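Local coordinates for TATA-box-binding protein (Sulfolobus acidocaldarius, PDB 1MP9) that probably binds the TATA box promoter element close to the transcription start, acting as a general factor in activating archaeal genes transcribed by RNA polymerase, at residues L28-M33 against S61-S66; V117-D122 against L152-S157; D146-V151 against V171-K176. All coordinates share one frame; numbering follows the deposited sequence.

Contact 1 of 3, residues L28-M33 against S61-S66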
loop_
_atom_site.group_PDB
_atom_site.type_symbol
_atom_site.label_atom_id
_atom_site.label_comp_id
_atom_site.label_asym_id
_atom_site.label_seq_id
_atom_site.Cartn_x
_atom_site.Cartn_y
_atom_site.Cartn_z
ATOM N N LEU A 28 8.150 -34.072 2.833
ATOM C CA LEU A 28 8.139 -34.559 1.464
ATOM C C LEU A 28 9.507 -34.484 0.823
ATOM O O LEU A 28 10.261 -33.537 1.047
ATOM C CB LEU A 28 7.152 -33.734 0.614
ATOM C CG LEU A 28 5.628 -33.747 0.847
ATOM C CD1 LEU A 28 5.014 -32.584 0.039
ATOM C CD2 LEU A 28 4.995 -35.071 0.412
ATOM N N ASP A 29 9.816 -35.497 0.024
ATOM C CA ASP A 29 11.071 -35.559 -0.699
ATOM C C ASP A 29 10.717 -34.986 -2.075
ATOM O O ASP A 29 10.111 -35.660 -2.915
ATOM C CB ASP A 29 11.543 -37.015 -0.806
ATOM C CG ASP A 29 12.818 -37.166 -1.625
ATOM O OD1 ASP A 29 13.033 -36.388 -2.582
ATOM O OD2 ASP A 29 13.608 -38.090 -1.331
ATOM N N LEU A 30 11.083 -33.726 -2.291
ATOM C CA LEU A 30 10.784 -33.041 -3.556
ATOM C C LEU A 30 11.539 -33.595 -4.753
ATOM O O LEU A 30 11.039 -33.569 -5.885
ATOM C CB LEU A 30 11.016 -31.516 -3.386
ATOM C CG LEU A 30 10.152 -30.942 -2.258
ATOM C CD1 LEU A 30 10.430 -29.443 -2.121
ATOM C CD2 LEU A 30 8.647 -31.166 -2.526
ATOM N N TYR A 31 12.751 -34.112 -4.527
ATOM C CA TYR A 31 13.486 -34.707 -5.645
ATOM C C TYR A 31 12.670 -35.890 -6.156
ATOM O O TYR A 31 12.454 -36.080 -7.368
ATOM C CB TYR A 31 14.871 -35.204 -5.201
ATOM C CG TYR A 31 15.845 -34.113 -4.781
ATOM C CD1 TYR A 31 16.075 -33.849 -3.441
ATOM C CD2 TYR A 31 16.557 -33.363 -5.741
ATOM C CE1 TYR A 31 16.988 -32.862 -3.047
ATOM C CE2 TYR A 31 17.483 -32.377 -5.354
ATOM C CZ TYR A 31 17.684 -32.143 -4.010
ATOM O OH TYR A 31 18.602 -31.228 -3.598
ATOM N N ALA A 32 12.222 -36.703 -5.212
ATOM C CA ALA A 32 11.426 -37.887 -5.551
ATOM C C ALA A 32 10.123 -37.475 -6.221
ATOM O O ALA A 32 9.719 -38.071 -7.221
ATOM C CB ALA A 32 11.132 -38.723 -4.264
ATOM N N MET A 33 9.487 -36.425 -5.704
ATOM C CA MET A 33 8.219 -35.987 -6.276
ATOM C C MET A 33 8.383 -35.472 -7.696
ATOM O O MET A 33 7.580 -35.792 -8.566
ATOM C CB MET A 33 7.564 -34.915 -5.390
ATOM C CG MET A 33 6.196 -34.489 -5.873
ATOM S SD MET A 33 5.475 -33.237 -4.806
ATOM C CE MET A 33 4.902 -34.154 -3.401
ATOM N N SER A 61 0.861 -24.196 -7.885
ATOM C CA SER A 61 0.990 -24.753 -6.552
ATOM C C SER A 61 2.469 -24.860 -6.254
ATOM O O SER A 61 3.234 -25.379 -7.068
ATOM C CB SER A 61 0.344 -26.137 -6.502
ATOM O OG SER A 61 0.357 -26.626 -5.170
ATOM N N LEU A 62 2.887 -24.335 -5.114
ATOM C CA LEU A 62 4.301 -24.417 -4.716
ATOM C C LEU A 62 4.298 -25.388 -3.544
ATOM O O LEU A 62 3.629 -25.130 -2.532
ATOM C CB LEU A 62 4.814 -23.043 -4.271
ATOM C CG LEU A 62 4.554 -21.931 -5.298
ATOM C CD1 LEU A 62 4.966 -20.603 -4.733
ATOM C CD2 LEU A 62 5.355 -22.217 -6.590
ATOM N N ILE A 63 5.050 -26.487 -3.689
ATOM C CA ILE A 63 5.088 -27.542 -2.685
ATOM C C ILE A 63 6.423 -27.591 -1.948
ATOM O O ILE A 63 7.481 -27.796 -2.545
ATOM C CB ILE A 63 4.761 -28.911 -3.363
ATOM C CG1 ILE A 63 3.382 -28.822 -4.021
ATOM C CG2 ILE A 63 4.721 -30.048 -2.337
ATOM C CD1 ILE A 63 3.043 -30.004 -4.941
ATOM N N PHE A 64 6.366 -27.397 -0.642
ATOM C CA PHE A 64 7.579 -27.395 0.162
ATOM C C PHE A 64 7.846 -28.700 0.909
ATOM O O PHE A 64 6.927 -29.489 1.141
ATOM C CB PHE A 64 7.551 -26.207 1.123
ATOM C CG PHE A 64 7.431 -24.890 0.420
ATOM C CD1 PHE A 64 6.167 -24.387 0.066
ATOM C CD2 PHE A 64 8.579 -24.193 0.017
ATOM C CE1 PHE A 64 6.048 -23.196 -0.695
ATOM C CE2 PHE A 64 8.475 -23.017 -0.736
ATOM C CZ PHE A 64 7.221 -22.519 -1.094
ATOM N N LYS A 65 9.110 -28.937 1.252
ATOM C CA LYS A 65 9.507 -30.162 1.964
ATOM C C LYS A 65 8.702 -30.371 3.241
ATOM O O LYS A 65 8.468 -31.494 3.648
ATOM C CB LYS A 65 10.993 -30.119 2.329
ATOM C CG LYS A 65 11.904 -30.062 1.122
ATOM C CD LYS A 65 13.384 -30.164 1.495
ATOM C CE LYS A 65 13.842 -28.974 2.319
ATOM N NZ LYS A 65 15.327 -28.994 2.513
ATOM N N SER A 66 8.278 -29.291 3.872
ATOM C CA SER A 66 7.496 -29.384 5.105
ATOM C C SER A 66 6.090 -29.903 4.878
ATOM O O SER A 66 5.359 -30.120 5.842
ATOM C CB SER A 66 7.386 -28.010 5.736
ATOM O OG SER A 66 6.591 -27.181 4.895
#

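Contact 2 of 3, residues V117-D122 against L152-S157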
loop_
_atom_site.group_PDB
_atom_site.type_symbol
_atom_site.label_atom_id
_atom_site.label_comp_id
_atom_site.label_asym_id
_atom_site.label_seq_id
_atom_site.Cartn_x
_atom_site.Cartn_y
_atom_site.Cartn_z
ATOM N N VAL A 117 -17.388 6.436 -9.491
ATOM C CA VAL A 117 -17.451 7.856 -9.212
ATOM C C VAL A 117 -16.023 8.285 -9.378
ATOM O O VAL A 117 -15.132 7.461 -9.274
ATOM C CB VAL A 117 -17.826 8.160 -7.728
ATOM C CG1 VAL A 117 -19.181 7.641 -7.437
ATOM C CG2 VAL A 117 -16.743 7.540 -6.768
ATOM N N ILE A 118 -15.804 9.564 -9.623
ATOM C CA ILE A 118 -14.460 10.084 -9.712
ATOM C C ILE A 118 -14.043 10.451 -8.279
ATOM O O ILE A 118 -14.854 10.955 -7.521
ATOM C CB ILE A 118 -14.424 11.350 -10.609
ATOM C CG1 ILE A 118 -14.408 10.905 -12.082
ATOM C CG2 ILE A 118 -13.219 12.235 -10.289
ATOM C CD1 ILE A 118 -14.409 12.094 -13.093
ATOM N N VAL A 119 -12.785 10.197 -7.924
ATOM C CA VAL A 119 -12.302 10.509 -6.581
ATOM C C VAL A 119 -11.353 11.691 -6.609
ATOM O O VAL A 119 -10.428 11.719 -7.401
ATOM C CB VAL A 119 -11.574 9.274 -5.971
ATOM C CG1 VAL A 119 -11.218 9.528 -4.472
ATOM C CG2 VAL A 119 -12.500 8.044 -6.108
ATOM N N ASN A 120 -11.593 12.692 -5.772
ATOM C CA ASN A 120 -10.672 13.816 -5.734
ATOM C C ASN A 120 -9.559 13.389 -4.749
ATOM O O ASN A 120 -9.709 13.525 -3.531
ATOM C CB ASN A 120 -11.394 15.095 -5.240
ATOM C CG ASN A 120 -10.498 16.336 -5.293
ATOM O OD1 ASN A 120 -9.296 16.228 -5.271
ATOM N ND2 ASN A 120 -11.097 17.506 -5.357
ATOM N N LEU A 121 -8.443 12.893 -5.278
ATOM C CA LEU A 121 -7.350 12.414 -4.424
ATOM C C LEU A 121 -6.621 13.512 -3.630
ATOM O O LEU A 121 -6.267 13.300 -2.455
ATOM C CB LEU A 121 -6.352 11.624 -5.267
ATOM C CG LEU A 121 -6.932 10.435 -6.052
ATOM C CD1 LEU A 121 -5.817 9.755 -6.802
ATOM C CD2 LEU A 121 -7.616 9.451 -5.103
ATOM N N ASP A 122 -6.416 14.672 -4.269
ATOM C CA ASP A 122 -5.757 15.825 -3.626
ATOM C C ASP A 122 -6.558 16.210 -2.390
ATOM O O ASP A 122 -5.988 16.485 -1.331
ATOM C CB ASP A 122 -5.725 17.051 -4.554
ATOM C CG ASP A 122 -4.697 16.934 -5.682
ATOM O OD1 ASP A 122 -3.479 16.874 -5.415
ATOM O OD2 ASP A 122 -5.105 16.932 -6.860
ATOM N N LEU A 152 -5.373 -0.303 0.733
ATOM C CA LEU A 152 -6.137 0.084 -0.434
ATOM C C LEU A 152 -5.345 0.967 -1.375
ATOM O O LEU A 152 -4.637 1.851 -0.922
ATOM C CB LEU A 152 -7.354 0.895 -0.015
ATOM C CG LEU A 152 -8.287 0.328 1.049
ATOM C CD1 LEU A 152 -9.441 1.339 1.301
ATOM C CD2 LEU A 152 -8.814 -1.038 0.567
ATOM N N LEU A 153 -5.474 0.729 -2.681
ATOM C CA LEU A 153 -4.850 1.604 -3.700
ATOM C C LEU A 153 -6.127 2.217 -4.298
ATOM O O LEU A 153 -7.005 1.487 -4.725
ATOM C CB LEU A 153 -4.100 0.802 -4.762
ATOM C CG LEU A 153 -3.030 -0.142 -4.223
ATOM C CD1 LEU A 153 -2.327 -0.822 -5.388
ATOM C CD2 LEU A 153 -1.993 0.635 -3.406
ATOM N N ILE A 154 -6.238 3.535 -4.309
ATOM C CA ILE A 154 -7.453 4.219 -4.793
ATOM C C ILE A 154 -7.061 5.207 -5.880
ATOM O O ILE A 154 -6.249 6.104 -5.657
ATOM C CB ILE A 154 -8.112 5.011 -3.630
ATOM C CG1 ILE A 154 -8.459 4.044 -2.482
ATOM C CG2 ILE A 154 -9.385 5.787 -4.126
ATOM C CD1 ILE A 154 -8.802 4.838 -1.185
ATOM N N PHE A 155 -7.649 5.045 -7.052
ATOM C CA PHE A 155 -7.308 5.905 -8.167
ATOM C C PHE A 155 -8.412 6.899 -8.429
ATOM O O PHE A 155 -9.595 6.672 -8.087
ATOM C CB PHE A 155 -7.022 5.053 -9.406
ATOM C CG PHE A 155 -5.911 4.042 -9.204
ATOM C CD1 PHE A 155 -6.202 2.727 -8.857
ATOM C CD2 PHE A 155 -4.573 4.410 -9.372
ATOM C CE1 PHE A 155 -5.181 1.782 -8.674
ATOM C CE2 PHE A 155 -3.535 3.468 -9.189
ATOM C CZ PHE A 155 -3.855 2.148 -8.836
ATOM N N SER A 156 -8.038 8.000 -9.063
ATOM C CA SER A 156 -8.984 9.073 -9.310
ATOM C C SER A 156 -10.178 8.616 -10.132
ATOM O O SER A 156 -11.266 9.165 -9.985
ATOM C CB SER A 156 -8.259 10.252 -9.964
ATOM O OG SER A 156 -7.923 9.923 -11.286
ATOM N N SER A 157 -9.989 7.568 -10.947
ATOM C CA SER A 157 -11.067 7.042 -11.775
ATOM C C SER A 157 -12.114 6.269 -10.968
ATOM O O SER A 157 -13.171 5.895 -11.505
ATOM C CB SER A 157 -10.503 6.064 -12.791
ATOM O OG SER A 157 -10.039 4.926 -12.076
#

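Contact 3 of 3, residues D146-V151 against V171-K176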
loop_
_atom_site.group_PDB
_atom_site.type_symbol
_atom_site.label_atom_id
_atom_site.label_comp_id
_atom_site.label_asym_id
_atom_site.label_seq_id
_atom_site.Cartn_x
_atom_site.Cartn_y
_atom_site.Cartn_z
ATOM N N ASP A 146 -7.351 -0.250 9.191
ATOM C CA ASP A 146 -7.192 -1.119 10.361
ATOM C C ASP A 146 -8.317 -2.130 10.483
ATOM O O ASP A 146 -8.060 -3.287 10.773
ATOM C CB ASP A 146 -7.087 -0.273 11.620
ATOM C CG ASP A 146 -5.797 0.515 11.657
ATOM O OD1 ASP A 146 -5.747 1.545 12.360
ATOM O OD2 ASP A 146 -4.823 0.093 10.976
ATOM N N GLU A 147 -9.551 -1.718 10.207
ATOM C CA GLU A 147 -10.658 -2.656 10.285
ATOM C C GLU A 147 -11.530 -2.594 9.040
ATOM O O GLU A 147 -12.253 -1.623 8.835
ATOM C CB GLU A 147 -11.514 -2.377 11.547
ATOM C CG GLU A 147 -11.004 -3.056 12.813
ATOM C CD GLU A 147 -11.834 -2.726 14.069
ATOM O OE1 GLU A 147 -13.091 -2.632 13.969
ATOM O OE2 GLU A 147 -11.222 -2.576 15.167
ATOM N N PRO A 148 -11.432 -3.606 8.161
ATOM C CA PRO A 148 -10.552 -4.773 8.286
ATOM C C PRO A 148 -9.101 -4.345 8.045
ATOM O O PRO A 148 -8.847 -3.229 7.616
ATOM C CB PRO A 148 -11.042 -5.682 7.178
ATOM C CG PRO A 148 -11.424 -4.682 6.093
ATOM C CD PRO A 148 -12.181 -3.643 6.883
ATOM N N ARG A 149 -8.164 -5.259 8.273
ATOM C CA ARG A 149 -6.758 -4.970 8.102
ATOM C C ARG A 149 -6.309 -5.154 6.641
ATOM O O ARG A 149 -5.820 -6.202 6.262
ATOM C CB ARG A 149 -5.985 -5.874 9.052
ATOM C CG ARG A 149 -4.528 -5.545 9.129
ATOM C CD ARG A 149 -3.908 -6.147 10.380
ATOM N NE ARG A 149 -2.507 -5.784 10.390
ATOM C CZ ARG A 149 -1.524 -6.644 10.216
ATOM N NH1 ARG A 149 -1.792 -7.932 10.030
ATOM N NH2 ARG A 149 -0.280 -6.204 10.190
ATOM N N VAL A 150 -6.487 -4.119 5.834
ATOM C CA VAL A 150 -6.165 -4.204 4.415
ATOM C C VAL A 150 -5.455 -2.956 3.960
ATOM O O VAL A 150 -5.432 -1.938 4.654
ATOM C CB VAL A 150 -7.480 -4.356 3.535
ATOM C CG1 VAL A 150 -8.290 -5.595 3.990
ATOM C CG2 VAL A 150 -8.395 -3.109 3.691
ATOM N N VAL A 151 -4.880 -3.022 2.776
ATOM C CA VAL A 151 -4.240 -1.846 2.217
ATOM C C VAL A 151 -5.036 -1.567 0.942
ATOM O O VAL A 151 -5.369 -2.485 0.184
ATOM C CB VAL A 151 -2.753 -2.086 1.884
ATOM C CG1 VAL A 151 -2.226 -0.924 1.033
ATOM C CG2 VAL A 151 -1.915 -2.190 3.195
ATOM N N VAL A 171 -13.319 -7.903 2.261
ATOM C CA VAL A 171 -13.073 -7.095 1.073
ATOM C C VAL A 171 -14.239 -6.154 0.866
ATOM O O VAL A 171 -14.051 -4.927 0.710
ATOM C CB VAL A 171 -12.928 -7.933 -0.179
ATOM C CG1 VAL A 171 -12.893 -6.988 -1.413
ATOM C CG2 VAL A 171 -11.622 -8.766 -0.101
ATOM N N HIS A 172 -15.452 -6.708 0.876
ATOM C CA HIS A 172 -16.623 -5.872 0.672
ATOM C C HIS A 172 -16.825 -4.841 1.755
ATOM O O HIS A 172 -17.313 -3.739 1.487
ATOM C CB HIS A 172 -17.892 -6.714 0.522
ATOM C CG HIS A 172 -18.012 -7.366 -0.810
ATOM N ND1 HIS A 172 -17.375 -8.551 -1.123
ATOM C CD2 HIS A 172 -18.731 -7.023 -1.901
ATOM C CE1 HIS A 172 -17.712 -8.915 -2.350
ATOM N NE2 HIS A 172 -18.538 -8.004 -2.840
ATOM N N LYS A 173 -16.468 -5.179 2.981
ATOM C CA LYS A 173 -16.610 -4.201 4.048
ATOM C C LYS A 173 -15.661 -3.014 3.838
ATOM O O LYS A 173 -16.033 -1.845 4.010
ATOM C CB LYS A 173 -16.269 -4.810 5.402
ATOM C CG LYS A 173 -16.286 -3.760 6.514
ATOM C CD LYS A 173 -16.056 -4.401 7.881
ATOM C CE LYS A 173 -15.987 -3.341 8.999
ATOM N NZ LYS A 173 -15.771 -4.056 10.301
ATOM N N ALA A 174 -14.429 -3.309 3.466
ATOM C CA ALA A 174 -13.470 -2.230 3.258
ATOM C C ALA A 174 -13.903 -1.284 2.118
ATOM O O ALA A 174 -13.749 -0.070 2.228
ATOM C CB ALA A 174 -12.085 -2.836 2.967
ATOM N N VAL A 175 -14.438 -1.839 1.035
ATOM C CA VAL A 175 -14.850 -1.010 -0.107
ATOM C C VAL A 175 -15.993 -0.081 0.295
ATOM O O VAL A 175 -15.897 1.116 0.100
ATOM C CB VAL A 175 -15.251 -1.908 -1.351
ATOM C CG1 VAL A 175 -15.829 -1.044 -2.471
ATOM C CG2 VAL A 175 -14.002 -2.653 -1.870
ATOM N N LYS A 176 -17.070 -0.621 0.874
ATOM C CA LYS A 176 -18.183 0.222 1.316
ATOM C C LYS A 176 -17.709 1.256 2.339
ATOM O O LYS A 176 -18.192 2.378 2.349
ATOM C CB LYS A 176 -19.336 -0.590 1.957
ATOM C CG LYS A 176 -20.472 0.363 2.437
ATOM C CD LYS A 176 -21.627 -0.285 3.203
ATOM C CE LYS A 176 -22.593 0.798 3.831
ATOM N NZ LYS A 176 -23.030 1.822 2.841
#

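Contact 1 of 3, residues L28-M33 against S61-S66
Leu28 joins the approach to a short helix to the turn that follows a sheet strand, within the first of the two repeats of the TATA-binding protein saddle. Its N-H points at the O of Lys65, 2.7 Å from N to O with an N-H...O angle of 155°, and the donor lies in the carbonyl plane on a lone pair. The return contact is weaker, from Lys65 CA to Leu28 O at 3.6 Å, so one backbone bond carries most of the polar grip. The leucine side chain crosses Ile63 obliquely, and its CD1 presses on Ile63 CG2 at 3.5 Å, tighter than ordinary van der Waals contact. Asp29 turns away to act as N-cap: its OD1 accepts from Ala32 N at 2.8 Å, an almost straight bond (169°) that meets the carboxylate from above its plane. With the helix start fixed in this way, Leu30 faces the strand. Its CD1 fits between the backbone and a side chain, 3.4 Å from Ile63 O and 3.6 Å from Lys65 CG, while CD2 reaches Ile63 CG2 at 4.1 Å. Met33, one helical turn on, is extended as far as SD and then bends at chi3 (-77°). The methionine side chain crosses Ile63 at about a right angle, with SD 4.0 Å from Ile63 CD1. Ile63 is thus gripped by three side chains, whereas Phe64 points away; it probably corresponds to a phenylalanine that intercalates in DNA complexes of related TBPs. Leu30 and Met33 also lie on Leu50 of strand 50-54, Ile63 covers Met69 of strand 68-72, and Leu91 of helix 77-93 completes the apolar layer between the end of the sheet and its helices.

Contact 2 of 3, residues V117-D122 against L152-S157
Val119 N donates to Ser156 O in the second repeat of the saddle-shaped TBP fold, where the short strand 118-119, just before helix 121-127, meets the turn that follows strand 150-154. The bond is short and straight, 2.8 Å from N to O with 169° at the hydrogen, and uses a lone pair in the carbonyl plane. The same Ser156 O is approached by Ile118 CA at 3.3 Å, so two successive residues crowd one acceptor. In return Ser156 CA comes to 3.6 Å from Val119 O. The touching chains run 124° apart, and this short backbone clasp gives way at once to side-chain packing. Ile154 CG2, anti to its own backbone N, is met by Val119 CG1 at 4.2 Å and equally by Leu121 CD2 at 4.2 Å, the valine crossing at about a right angle and the leucine obliquely. The other leucine methyl, CD1, rides over the turn, 3.6 Å from Ser156 N.

A second shell surrounds these groups. Asn120 OD1 accepts from Lys123 N, a cap at the start of the turn that carries Leu121. Ile118 pairs through its backbone with Lys189, and Asn120 with Cys187, tying short strand 118-119 and Asn120 to the chain at and just before strand 188-189. On the facing chain Ser157 OG bonds to Lys159 N within the turn, and Phe155, directed away from the contact, makes a cation-pi pair with Lys159; by analogy with DNA-bound relatives, this ring probably belongs to an intercalating pair. Leu141 and Met160 of the adjacent strands, with Ile178 of helix 168-184, continue the apolar layer around Leu121 and Ile154. Beyond the hydrogen bond the chains draw close once more without pairing: Val117 O and Ser157 O, both acceptors, stand 3.4 Å apart.

Contact 3 of 3, residues D146-V151 against V171-K176
Lys173 leaves its helix with CG anti to the backbone N (chi1 175°) and stays extended to its end. From CB the chain runs toward the hairpin loop joining strands 141-145 and 150-154 in the second half of the TBP saddle. CG is the first atom to touch, 4.1 Å from Pro148 CD; the next, CD, lies against the same carbon as lysine and proline slide past each other in opposite directions. CE then passes Glu147 O at 4.1 Å. At the tip, NZ stops 4.8 Å from Glu147 OE1, too far for a salt bridge though the opposite charges probably attract; Glu147 O itself accepts from Lys177 NZ. The cis peptide bond before Pro148 goes with a ring facing the helix, and its CG meets Ala174 CB at 3.7 Å. Val150 CG2 reaches that methyl too, at 3.8 Å, so Ala174 bridges loop and strand. Arg149, central to an inverse gamma turn, takes no part in this contact; its salt bridge is to Asp146 of the second subunit. Helix 168-184 packs on the sheet, with Ala174 also on Met145 of strand 141-145 and Val171 and Val150 sharing Ala165 of strand 159-165.

Overall arrangement
From the N terminus, the chain lays down strand 12-23, and contact 1 then closes a 27-residue excursion, joining helix 30-36 to strand 59-63 in repeat 1. Contact 2, in repeat 2 with 29 residues between its segments, ties strand 118-119 and the start of helix 121-127 to strand 150-154. Contact 3, with 19 residues between its segments, crosses it: 146-151 runs directly into 152-157, and the partner on helix 168-184 follows later. Strand 150-154 thus meets the long helix near one end and, near the other, strand 118-119 and the start of the short helix. Contacts 1 and 2 appear to be equivalents in the two repeats, their centres 43 Å apart on opposite sides of the chain's centre, along one sheet.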